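Local coordinates for protein sialidase B (Streptococcus pneumoniae serotype 4, PDB 4XHX) that cleaves terminal sialic acid residues from oligosaccharides, glycoproteins and glycolipids as an exo-alpha-sialidase of glycosyl hydrolase family 33, at residues 501-506 with 517-522; 450-455 with 468-473. The protein carries 1 engineered substitution. All coordinates share one frame; numbering follows the deposited sequence.

Interaction 1: 501-506 with 517-522. With JKK (2-[(3-chlorobenzyl)amino]ethanesulfonic acid), chain B.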
# COMPACT_ATOMS: atom_id res chain seq x y z
N THR A 501 -17.15 5.65 -0.90
CA THR A 501 -15.80 5.79 -1.40
C THR A 501 -15.80 5.08 -2.75
O THR A 501 -15.36 3.94 -2.86
CB THR A 501 -14.80 5.17 -0.41
OG1 THR A 501 -15.01 5.76 0.88
CG2 THR A 501 -13.37 5.41 -0.82
N ALA A 502 -16.35 5.74 -3.77
CA ALA A 502 -16.63 5.10 -5.04
C ALA A 502 -15.42 5.09 -5.97
O ALA A 502 -15.41 5.73 -7.03
CB ALA A 502 -17.81 5.78 -5.72
N GLU A 503 -14.39 4.36 -5.55
CA GLU A 503 -13.16 4.24 -6.31
C GLU A 503 -13.49 3.47 -7.58
O GLU A 503 -13.97 2.34 -7.52
CB GLU A 503 -12.08 3.56 -5.48
CG GLU A 503 -11.57 4.42 -4.31
CD GLU A 503 -10.89 3.62 -3.22
OE1 GLU A 503 -10.12 4.23 -2.42
OE2 GLU A 503 -11.12 2.40 -3.15
N ALA A 504 -13.24 4.12 -8.72
CA ALA A 504 -13.67 3.63 -10.03
C ALA A 504 -12.50 3.50 -11.00
O ALA A 504 -11.61 4.36 -11.03
CB ALA A 504 -14.73 4.56 -10.62
N GLN A 505 -12.52 2.44 -11.79
CA GLN A 505 -11.55 2.22 -12.84
C GLN A 505 -12.27 1.83 -14.13
O GLN A 505 -13.31 1.16 -14.09
CB GLN A 505 -10.53 1.15 -12.42
CG GLN A 505 -9.59 1.65 -11.33
CD GLN A 505 -8.54 2.63 -11.87
OE1 GLN A 505 -7.47 2.21 -12.31
NE2 GLN A 505 -8.86 3.93 -11.85
N MET A 506 -11.71 2.24 -15.27
CA MET A 506 -12.38 2.09 -16.55
C MET A 506 -11.65 1.15 -17.50
O MET A 506 -10.42 0.99 -17.44
CB MET A 506 -12.50 3.45 -17.24
CG MET A 506 -13.22 4.52 -16.43
SD MET A 506 -12.83 6.21 -16.99
CE MET A 506 -11.17 6.44 -16.34
N PHE A 517 -15.83 0.10 -13.53
CA PHE A 517 -16.14 -0.73 -12.37
C PHE A 517 -15.82 0.04 -11.11
O PHE A 517 -14.79 0.72 -11.03
CB PHE A 517 -15.36 -2.05 -12.41
CG PHE A 517 -15.60 -2.86 -13.66
CD1 PHE A 517 -16.69 -3.71 -13.76
CD2 PHE A 517 -14.74 -2.74 -14.75
CE1 PHE A 517 -16.93 -4.43 -14.93
CE2 PHE A 517 -14.97 -3.46 -15.92
CZ PHE A 517 -16.05 -4.31 -16.01
N PHE A 518 -16.71 -0.02 -10.12
CA PHE A 518 -16.46 0.76 -8.91
C PHE A 518 -16.89 0.15 -7.59
O PHE A 518 -17.82 -0.66 -7.52
CB PHE A 518 -16.94 2.23 -9.05
CG PHE A 518 -18.43 2.40 -9.23
CD1 PHE A 518 -19.00 2.33 -10.50
CD2 PHE A 518 -19.25 2.71 -8.15
CE1 PHE A 518 -20.37 2.52 -10.68
CE2 PHE A 518 -20.62 2.90 -8.31
CZ PHE A 518 -21.19 2.81 -9.58
N ARG A 519 -16.16 0.58 -6.56
CA ARG A 519 -16.41 0.25 -5.16
C ARG A 519 -17.69 0.89 -4.69
O ARG A 519 -17.99 2.03 -5.03
CB ARG A 519 -15.24 0.79 -4.33
CG ARG A 519 -15.32 0.55 -2.83
CD ARG A 519 -14.10 1.15 -2.17
NE ARG A 519 -14.23 1.25 -0.72
CZ ARG A 519 -13.20 1.54 0.08
NH1 ARG A 519 -11.99 1.76 -0.44
NH2 ARG A 519 -13.38 1.61 1.39
N THR A 520 -18.46 0.15 -3.89
CA THR A 520 -19.71 0.68 -3.35
C THR A 520 -19.82 0.39 -1.85
O THR A 520 -18.85 0.01 -1.21
CB THR A 520 -20.94 0.03 -4.02
OG1 THR A 520 -21.04 -1.34 -3.60
CG2 THR A 520 -20.83 0.09 -5.56
N THR A 521 -21.03 0.53 -1.31
CA THR A 521 -21.25 0.14 0.08
C THR A 521 -22.24 -1.02 0.20
O THR A 521 -22.80 -1.25 1.26
CB THR A 521 -21.74 1.32 0.90
OG1 THR A 521 -22.93 1.84 0.31
CG2 THR A 521 -20.68 2.43 0.91
N THR A 522 -22.43 -1.77 -0.89
CA THR A 522 -23.46 -2.80 -0.93
C THR A 522 -22.91 -4.22 -0.79
O THR A 522 -23.69 -5.18 -0.74
CB THR A 522 -24.25 -2.76 -2.25
OG1 THR A 522 -23.37 -3.05 -3.34
CG2 THR A 522 -24.89 -1.40 -2.47
CAE JKK B . -8.22 10.89 -0.09
CAF JKK B . -7.83 11.44 1.17
CAG JKK B . -8.89 9.64 -0.13
CAH JKK B . -8.77 9.52 2.34
CAI JKK B . -9.59 5.27 1.55
CAJ JKK B . -8.67 4.15 1.94
CAK JKK B . -9.87 7.62 1.06
CAM JKK B . -8.10 10.76 2.37
CAN JKK B . -9.17 8.97 1.08
NAL JKK B . -8.94 6.54 1.36
OAA JKK B . -10.61 2.24 2.20
OAB JKK B . -9.71 3.28 4.23
OAC JKK B . -8.38 1.69 3.03
SAO JKK B . -9.36 2.76 2.90
CL JKK B . -7.63 11.44 3.90
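Glu503 and Arg519 run side by side into the active site and join there in a salt bridge, OE2 of Glu503 lying 2.9 Å from NH1 of Arg519. The carboxylate stands steeply to the guanidinium, the planes 73° apart: OE2 lies at the guanidinium edge, while NH1 meets it from above the carboxylate plane. NH1 and NH2 of Arg519 both donate to one sulfonate oxygen of the ligand, OAA, each at 3.0 Å. An extended chain, with CG anti to the backbone N (chi1 179°), carries the guanidinium that far, and NE is held by the carbonyl of Tyr551. The other carboxylate oxygen, OE1 of Glu503, is hydrogen-bonded to Tyr615, the probable nucleophile. Glu503 and Arg519 sit at the open end of an antiparallel hairpin, strands 504-510 and 513-518, within a sialidase beta-propeller; Arg519 probably binds the substrate, as in related sialidases. Arg519 N bonds to Glu503 O at 3.0 Å, and Gln505 and Phe517 exchange backbone bonds next along the ladder. Over one guanidinium face lies the methyl CG2 of Thr501, 3.9 Å from Arg519 NH1. Farther from the ligand, CB of Ala504 packs 3.6 Å from CB of Phe518, whose ring reaches CB of Ala502 by its CD2.

Interaction 2: 450-455 with 468-473; sequences TYLCPG and FATYTS. With JKK (2-[(3-chlorobenzyl)amino]ethanesulfonic acid), chain B.
An antiparallel beta hairpin of the sialidase propeller, strands 451-459 and 466-472, brings Tyr451 and Tyr471 together on the sheet face that meets the bound ligand. They form a hydrogen-bonded pair: Tyr451 N donates to Tyr471 O and Tyr471 N to Tyr451 O, both at 2.8 Å. The rings are near parallel, 28° apart, but slid so far that they barely overlap, with centroids 5.7 Å from each other. Instead, CB of Tyr451 sits over the face of the Tyr471 ring, displaced toward its rim, in a CH-pi contact 3.6 Å from the centroid. This follows from a chi1 of 66° in Tyr471, which sets CG between the backbone N and the carbonyl carbon and swings the phenol across Tyr451. CD1 of Tyr451 approaches the chlorobenzyl carbon CAE of the ligand to 3.6 Å. On the other face, Leu452 CD1 packs against CG2 of Thr470 and CB of Phe468. Thr450, just before the strand, turns its hydroxyl to that of Thr470, OG1 to OG1, at 2.7 Å. Thr470 OG1 is also bonded to the carbonyl of Thr477 on the next strand. Past the Tyr451-Tyr471 pair, Cys453 N donates to Ala469 O. The sulfur of Cys453 lies at the edge of the Tyr471 ring, SG 3.9 Å from CD2, and reaches CB of Ala469 at 3.7 Å.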
# COMPACT_ATOMS: atom_id res chain seq x y z
N THR A 450 -13.41 16.90 -5.77
CA THR A 450 -13.65 15.46 -5.78
C THR A 450 -12.39 14.70 -5.38
O THR A 450 -11.31 15.28 -5.24
CB THR A 450 -14.18 15.00 -7.15
OG1 THR A 450 -13.19 15.24 -8.16
CG2 THR A 450 -15.44 15.76 -7.50
N TYR A 451 -12.54 13.40 -5.19
CA TYR A 451 -11.44 12.55 -4.76
C TYR A 451 -10.96 11.70 -5.93
O TYR A 451 -11.76 11.01 -6.56
CB TYR A 451 -11.91 11.67 -3.58
CG TYR A 451 -12.07 12.50 -2.33
CD1 TYR A 451 -10.97 12.80 -1.54
CD2 TYR A 451 -13.31 13.02 -1.97
CE1 TYR A 451 -11.09 13.57 -0.42
CE2 TYR A 451 -13.44 13.80 -0.84
CZ TYR A 451 -12.32 14.07 -0.07
OH TYR A 451 -12.42 14.84 1.07
N LEU A 452 -9.67 11.76 -6.24
CA LEU A 452 -9.15 11.01 -7.38
C LEU A 452 -9.32 9.50 -7.17
O LEU A 452 -9.12 8.99 -6.06
CB LEU A 452 -7.67 11.34 -7.62
CG LEU A 452 -7.06 10.80 -8.91
CD1 LEU A 452 -7.64 11.47 -10.13
CD2 LEU A 452 -5.55 10.93 -8.90
N CYS A 453 -9.70 8.80 -8.22
CA CYS A 453 -9.71 7.34 -8.17
C CYS A 453 -8.31 6.85 -8.47
O CYS A 453 -7.81 7.06 -9.57
CB CYS A 453 -10.70 6.76 -9.17
SG CYS A 453 -12.41 7.32 -8.90
N PRO A 454 -7.68 6.19 -7.50
CA PRO A 454 -6.30 5.74 -7.70
C PRO A 454 -6.22 4.61 -8.72
O PRO A 454 -7.15 3.83 -8.86
CB PRO A 454 -5.89 5.23 -6.33
CG PRO A 454 -7.17 4.87 -5.65
CD PRO A 454 -8.13 5.94 -6.12
N GLY A 455 -5.09 4.55 -9.43
CA GLY A 455 -4.85 3.50 -10.41
C GLY A 455 -4.46 4.05 -11.77
O GLY A 455 -3.43 4.73 -11.92
N PHE A 468 -9.79 10.82 -16.37
CA PHE A 468 -9.50 10.38 -15.01
C PHE A 468 -10.80 10.35 -14.22
O PHE A 468 -11.53 11.34 -14.16
CB PHE A 468 -8.51 11.31 -14.32
CG PHE A 468 -7.07 11.10 -14.73
CD1 PHE A 468 -6.33 10.06 -14.20
CD2 PHE A 468 -6.45 11.97 -15.62
CE1 PHE A 468 -4.99 9.87 -14.55
CE2 PHE A 468 -5.10 11.78 -15.97
CZ PHE A 468 -4.38 10.74 -15.43
N ALA A 469 -11.08 9.22 -13.59
CA ALA A 469 -12.26 9.12 -12.75
C ALA A 469 -11.96 9.73 -11.39
O ALA A 469 -10.85 9.58 -10.85
CB ALA A 469 -12.71 7.66 -12.60
N THR A 470 -12.94 10.45 -10.86
CA THR A 470 -12.90 10.93 -9.48
C THR A 470 -14.27 10.66 -8.86
O THR A 470 -15.22 10.33 -9.58
CB THR A 470 -12.61 12.44 -9.40
OG1 THR A 470 -13.77 13.19 -9.80
CG2 THR A 470 -11.40 12.82 -10.26
N TYR A 471 -14.38 10.79 -7.54
CA TYR A 471 -15.66 10.58 -6.89
C TYR A 471 -15.96 11.65 -5.85
O TYR A 471 -15.06 12.26 -5.28
CB TYR A 471 -15.76 9.17 -6.25
CG TYR A 471 -14.81 8.94 -5.09
CD1 TYR A 471 -15.18 9.23 -3.77
CD2 TYR A 471 -13.56 8.40 -5.30
CE1 TYR A 471 -14.31 9.01 -2.71
CE2 TYR A 471 -12.69 8.17 -4.26
CZ TYR A 471 -13.06 8.47 -2.97
OH TYR A 471 -12.15 8.23 -1.96
N THR A 472 -17.24 11.87 -5.61
CA THR A 472 -17.69 12.72 -4.53
C THR A 472 -19.03 12.13 -4.09
O THR A 472 -19.45 11.10 -4.62
CB THR A 472 -17.76 14.22 -4.97
OG1 THR A 472 -18.07 15.05 -3.84
CG2 THR A 472 -18.81 14.43 -6.07
N SER A 473 -19.70 12.75 -3.12
CA SER A 473 -20.95 12.17 -2.64
C SER A 473 -22.01 12.20 -3.73
O SER A 473 -22.26 13.23 -4.35
CB SER A 473 -21.46 12.86 -1.39
OG SER A 473 -22.63 12.22 -0.92
CAE JKK B . -8.22 10.89 -0.09
CAF JKK B . -7.83 11.44 1.17
CAG JKK B . -8.89 9.64 -0.13
CAH JKK B . -8.77 9.52 2.34
CAI JKK B . -9.59 5.27 1.55
CAJ JKK B . -8.67 4.15 1.94
CAK JKK B . -9.87 7.62 1.06
CAM JKK B . -8.10 10.76 2.37
CAN JKK B . -9.17 8.97 1.08
NAL JKK B . -8.94 6.54 1.36
OAA JKK B . -10.61 2.24 2.20
OAB JKK B . -9.71 3.28 4.23
OAC JKK B . -8.38 1.69 3.03
SAO JKK B . -9.36 2.76 2.90
CL JKK B . -7.63 11.44 3.90
O HOH W 1 -8.29 8.27 -11.59

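The hairpin of interaction 2 precedes that of interaction 1 in the chain, with strands 475-481 and 489-494 between them; their contact centres are 9 Å apart, and both reach the same ligand. In interaction 2, Tyr451 lies beside its aromatic ring and the OH of Tyr471 near its benzylic carbon, whereas interaction 1 holds its sulfonate through Arg519; Arg207, Asp232 and Arg581 also bind the ligand. The two interactions meet directly where CG2 of Thr501 lies 3.3 Å from OH of Tyr471, so this threonine methyl is placed between the guanidinium of Arg519 and the phenol. The side chain of Tyr471 is also about 4 Å from that of Glu503 at nearest atoms. Farther along, Ala504 O comes within 3.2 Å of Cys453 CB.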